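Local coordinates for protein D-alanine--D-alanine ligase (Coxiella burnetii, PDB 3TQT) that catalyses the ATP-dependent joining of two D-alanines into D-alanyl-D-alanine, a step of peptidoglycan biosynthesis in cell wall formation, at residues Ser135-Cys138 with Asp142-Lys145; Cys232-Asn237 with Asp289-Val294. All blocks are in the same frame, centred on the assembly; numbering follows the deposited sequence.

Overall arrangement
From the N terminus the chain passes through the mixed sheet that includes strand 5-12 and later reaches helix 132-139. Contact 1 closes at once, with only three residues between its segments: helix 141-150 follows after a break at Glu140 and packs back on its predecessor beside the second subunit. Contact 2 closes a loop of 51 residues between its segments, bringing helix 277-293 against strand 228-236 of the five-stranded antiparallel sheet in the ATP-grasp part. The two are in series, neither enclosing nor crossing the other, with centres about 13 Å apart. They meet through Val294, just past helix 277-293, whose methyl groups pack on Val137, Cys138 and Thr144.

Contact 1 of 2, residues Ser135-Cys138 with Asp142-Lys145; sequences SAVC and DLTK
Thr144 and Leu143 both meet Val137 near the end of the preceding helix, the first through its hydroxyl at the carbonyl O, the second through its CD2 methyl. The Thr144 hydroxyl lies beside its own backbone N and opposite its carbonyl carbon (chi1 -43°), which brings OG1 to 2.6 Å from Val137 O. Glu140 O is also a hydrogen-bond partner of this hydroxyl, whose one proton thus has two carbonyls to choose between. Cys138 O stands farther back, 3.3 Å from Thr144 OG1. The arrangement belongs to two consecutive helices, 132-139 and 141-150, broken at Glu140 so that the second folds against the last residues of the first; the nearest CA atoms are those of Cys138 and Thr144, at 5.1 Å. Leu143 reaches back across the break with CG anti to its backbone N (chi1 176°). Its CD2 methyl comes to 3.8 Å from Val137 CA and 4.1 Å from Val137 CG2, and the two side chains cross at about a right angle. Val137 divides its branches, CG2 meeting the leucine while CG1 lies 4.1 Å from Thr144 CA. Val137 also packs on Leu143 of the second subunit, and Leu143 on Val147 of that subunit, which places this apolar side of the pair at the dimer interface. The Cys138 and Thr144 side chains rest on Ile317, next in sequence to Glu316, a predicted magnesium ligand.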
loop_
_atom_site.group_PDB
_atom_site.type_symbol
_atom_site.label_atom_id
_atom_site.label_comp_id
_atom_site.label_asym_id
_atom_site.label_seq_id
_atom_site.Cartn_x
_atom_site.Cartn_y
_atom_site.Cartn_z
ATOM N N SER A 135 4.025 1.552 -3.889
ATOM C CA SER A 135 4.175 0.181 -4.368
ATOM C C SER A 135 2.793 -0.375 -4.745
ATOM O O SER A 135 2.630 -1.001 -5.785
ATOM C CB SER A 135 4.809 -0.697 -3.289
ATOM O OG SER A 135 6.118 -0.242 -2.977
ATOM N N ALA A 136 1.810 -0.147 -3.879
ATOM C CA ALA A 136 0.472 -0.700 -4.096
ATOM C C ALA A 136 -0.165 -0.057 -5.308
ATOM O O ALA A 136 -0.758 -0.734 -6.144
ATOM C CB ALA A 136 -0.393 -0.519 -2.862
ATOM N N VAL A 137 -0.029 1.254 -5.422
ATOM C CA VAL A 137 -0.566 1.947 -6.585
ATOM C C VAL A 137 0.071 1.478 -7.906
ATOM O O VAL A 137 -0.622 1.301 -8.909
ATOM C CB VAL A 137 -0.440 3.478 -6.444
ATOM C CG1 VAL A 137 -0.727 4.171 -7.770
ATOM C CG2 VAL A 137 -1.388 3.978 -5.366
ATOM N N CYS A 138 1.380 1.274 -7.902
ATOM C CA CYS A 138 2.086 0.894 -9.121
ATOM C C CYS A 138 1.912 -0.589 -9.451
ATOM O O CYS A 138 1.990 -0.993 -10.616
ATOM C CB CYS A 138 3.569 1.245 -9.009
ATOM S SG CYS A 138 3.897 3.013 -9.043
ATOM N N ASP A 142 -4.130 -1.076 -13.283
ATOM C CA ASP A 142 -5.305 -0.269 -13.577
ATOM C C ASP A 142 -5.425 0.901 -12.598
ATOM O O ASP A 142 -5.814 2.013 -12.979
ATOM C CB ASP A 142 -6.588 -1.115 -13.604
ATOM C CG ASP A 142 -6.883 -1.834 -12.266
ATOM O OD1 ASP A 142 -5.952 -2.130 -11.473
ATOM O OD2 ASP A 142 -8.071 -2.110 -12.022
ATOM N N LEU A 143 -5.066 0.654 -11.341
ATOM C CA LEU A 143 -5.028 1.728 -10.346
ATOM C C LEU A 143 -3.963 2.755 -10.731
ATOM O O LEU A 143 -4.192 3.958 -10.631
ATOM C CB LEU A 143 -4.762 1.166 -8.943
ATOM C CG LEU A 143 -4.606 2.168 -7.800
ATOM C CD1 LEU A 143 -5.839 3.080 -7.704
ATOM C CD2 LEU A 143 -4.344 1.418 -6.484
ATOM N N THR A 144 -2.805 2.281 -11.181
ATOM C CA THR A 144 -1.749 3.179 -11.644
ATOM C C THR A 144 -2.291 4.105 -12.725
ATOM O O THR A 144 -2.131 5.325 -12.664
ATOM C CB THR A 144 -0.558 2.413 -12.281
ATOM O OG1 THR A 144 -0.233 1.264 -11.500
ATOM C CG2 THR A 144 0.659 3.325 -12.375
ATOM N N LYS A 145 -2.945 3.514 -13.720
ATOM C CA LYS A 145 -3.467 4.304 -14.828
ATOM C C LYS A 145 -4.549 5.270 -14.388
ATOM O O LYS A 145 -4.660 6.368 -14.932
ATOM C CB LYS A 145 -3.970 3.398 -15.951
ATOM C CG LYS A 145 -2.833 2.795 -16.758
ATOM C CD LYS A 145 -3.378 1.846 -17.810
ATOM C CE LYS A 145 -2.247 1.235 -18.605
ATOM N NZ LYS A 145 -2.807 0.604 -19.812
#

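Contact 2 of 2, residues Cys232-Asn237 with Asp289-Val294; sequences CAVLGN and DAFKMV
Val234 and Phe291 are the closest pair of CA atoms, 7.3 Å apart where strand 228-236 runs past the last turn of helix 277-293. This is helix-on-sheet packing within the ATP-grasp part of the enzyme: the strand is the central one of a five-stranded antiparallel sheet, bonded on its two edges to strands 241-249 and 298-306. No hydrogen bond joins the segments, so side-chain packing carries the contact, while the helix keeps its own backbone bonds up to Val294, the first residue to leave helical geometry. Successive strand residues alternate: Val234 sends its side chain to the helix, whereas Leu235 turns away and packs on helices 328-335 and 340-370.

Phe291 supplies most of the helix's share of the contact. With CG anti to its backbone N (chi1 -174°), the ring is carried to the strand, and Val234 CG1 settles over one of its faces. This CH-pi contact measures 3.6 Å from the methyl carbon to the ring centroid, at 27° from the ring normal, so the methyl sits off-centre toward the rim on the CG and CD1 side. The packing is tight, with Val234 CG1 only 3.3 Å from Phe291 CD1. Pro240 touches both side chains and extends the apolar patch.

The far end of the ring meets the backbone carbonyls of Gly236 and Asn237. Gly236 O comes in obliquely, 3.2 Å from Phe291 CZ. Asn237 turns its side chain away from the helix, ND2 bonding to Leu350 O and OD1 to Gly298 N, but its backbone O lies in the plane of the ring at the edge, 3.8 Å from Phe291 CE2.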
loop_
_atom_site.group_PDB
_atom_site.type_symbol
_atom_site.label_atom_id
_atom_site.label_comp_id
_atom_site.label_asym_id
_atom_site.label_seq_id
_atom_site.Cartn_x
_atom_site.Cartn_y
_atom_site.Cartn_z
ATOM N N CYS A 232 12.115 3.888 -19.418
ATOM C CA CYS A 232 12.905 4.978 -18.880
ATOM C C CYS A 232 13.090 4.749 -17.390
ATOM O O CYS A 232 12.129 4.491 -16.664
ATOM C CB CYS A 232 12.208 6.313 -19.147
ATOM S SG CYS A 232 13.133 7.759 -18.606
ATOM N N ALA A 233 14.338 4.818 -16.946
ATOM C CA ALA A 233 14.660 4.594 -15.550
ATOM C C ALA A 233 14.620 5.930 -14.839
ATOM O O ALA A 233 15.243 6.891 -15.278
ATOM C CB ALA A 233 16.031 3.969 -15.417
ATOM N N VAL A 234 13.865 5.986 -13.747
ATOM C CA VAL A 234 13.772 7.192 -12.931
ATOM C C VAL A 234 14.449 6.956 -11.583
ATOM O O VAL A 234 14.349 5.875 -10.991
ATOM C CB VAL A 234 12.307 7.609 -12.723
ATOM C CG1 VAL A 234 12.212 8.856 -11.836
ATOM C CG2 VAL A 234 11.639 7.865 -14.067
ATOM N N LEU A 235 15.163 7.970 -11.116
ATOM C CA LEU A 235 15.882 7.878 -9.852
ATOM C C LEU A 235 15.698 9.152 -9.059
ATOM O O LEU A 235 15.892 10.254 -9.577
ATOM C CB LEU A 235 17.361 7.676 -10.122
ATOM C CG LEU A 235 18.305 7.716 -8.929
ATOM C CD1 LEU A 235 18.092 6.500 -8.047
ATOM C CD2 LEU A 235 19.731 7.758 -9.465
ATOM N N GLY A 236 15.328 9.000 -7.794
ATOM C CA GLY A 236 15.244 10.149 -6.915
ATOM C C GLY A 236 14.098 10.026 -5.939
ATOM O O GLY A 236 13.349 9.056 -5.964
ATOM N N ASN A 237 13.972 11.035 -5.083
ATOM C CA ASN A 237 12.849 11.146 -4.181
ATOM C C ASN A 237 12.016 12.304 -4.678
ATOM O O ASN A 237 11.191 12.133 -5.563
ATOM C CB ASN A 237 13.327 11.395 -2.745
ATOM C CG ASN A 237 13.792 10.122 -2.062
ATOM O OD1 ASN A 237 13.459 9.024 -2.507
ATOM N ND2 ASN A 237 14.556 10.260 -0.972
ATOM N N ASP A 289 7.248 12.910 -14.293
ATOM C CA ASP A 289 5.931 13.341 -13.821
ATOM C C ASP A 289 5.098 12.175 -13.280
ATOM O O ASP A 289 4.411 12.309 -12.274
ATOM C CB ASP A 289 5.171 14.055 -14.934
ATOM C CG ASP A 289 5.809 15.381 -15.316
ATOM O OD1 ASP A 289 6.726 15.830 -14.607
ATOM O OD2 ASP A 289 5.383 15.974 -16.320
ATOM N N ALA A 290 5.152 11.041 -13.968
ATOM C CA ALA A 290 4.443 9.844 -13.540
ATOM C C ALA A 290 4.977 9.374 -12.185
ATOM O O ALA A 290 4.218 9.036 -11.296
ATOM C CB ALA A 290 4.623 8.742 -14.579
ATOM N N PHE A 291 6.302 9.317 -12.080
ATOM C CA PHE A 291 6.988 8.952 -10.850
ATOM C C PHE A 291 6.446 9.795 -9.702
ATOM O O PHE A 291 6.121 9.289 -8.625
ATOM C CB PHE A 291 8.482 9.215 -11.044
ATOM C CG PHE A 291 9.349 8.742 -9.904
ATOM C CD1 PHE A 291 9.921 7.477 -9.930
ATOM C CD2 PHE A 291 9.613 9.569 -8.836
ATOM C CE1 PHE A 291 10.734 7.052 -8.893
ATOM C CE2 PHE A 291 10.421 9.149 -7.799
ATOM C CZ PHE A 291 10.976 7.894 -7.826
ATOM N N LYS A 292 6.331 11.093 -9.941
ATOM C CA LYS A 292 5.881 11.998 -8.889
ATOM C C LYS A 292 4.396 11.808 -8.605
ATOM O O LYS A 292 3.962 11.844 -7.451
ATOM C CB LYS A 292 6.182 13.453 -9.272
ATOM C CG LYS A 292 7.666 13.806 -9.178
ATOM C CD LYS A 292 8.031 15.011 -10.038
ATOM C CE LYS A 292 7.770 16.321 -9.336
ATOM N NZ LYS A 292 8.218 17.459 -10.188
ATOM N N MET A 293 3.631 11.576 -9.666
ATOM C CA MET A 293 2.181 11.474 -9.568
ATOM C C MET A 293 1.725 10.285 -8.739
ATOM O O MET A 293 0.679 10.336 -8.101
ATOM C CB MET A 293 1.562 11.397 -10.957
ATOM C CG MET A 293 0.075 11.600 -10.955
ATOM S SD MET A 293 -0.434 12.161 -12.578
ATOM C CE MET A 293 0.377 13.756 -12.656
ATOM N N VAL A 294 2.508 9.219 -8.741
ATOM C CA VAL A 294 2.186 8.074 -7.906
ATOM C C VAL A 294 2.984 8.108 -6.607
ATOM O O VAL A 294 3.020 7.125 -5.875
ATOM C CB VAL A 294 2.454 6.745 -8.640
ATOM C CG1 VAL A 294 1.560 6.656 -9.888
ATOM C CG2 VAL A 294 3.915 6.636 -9.013
#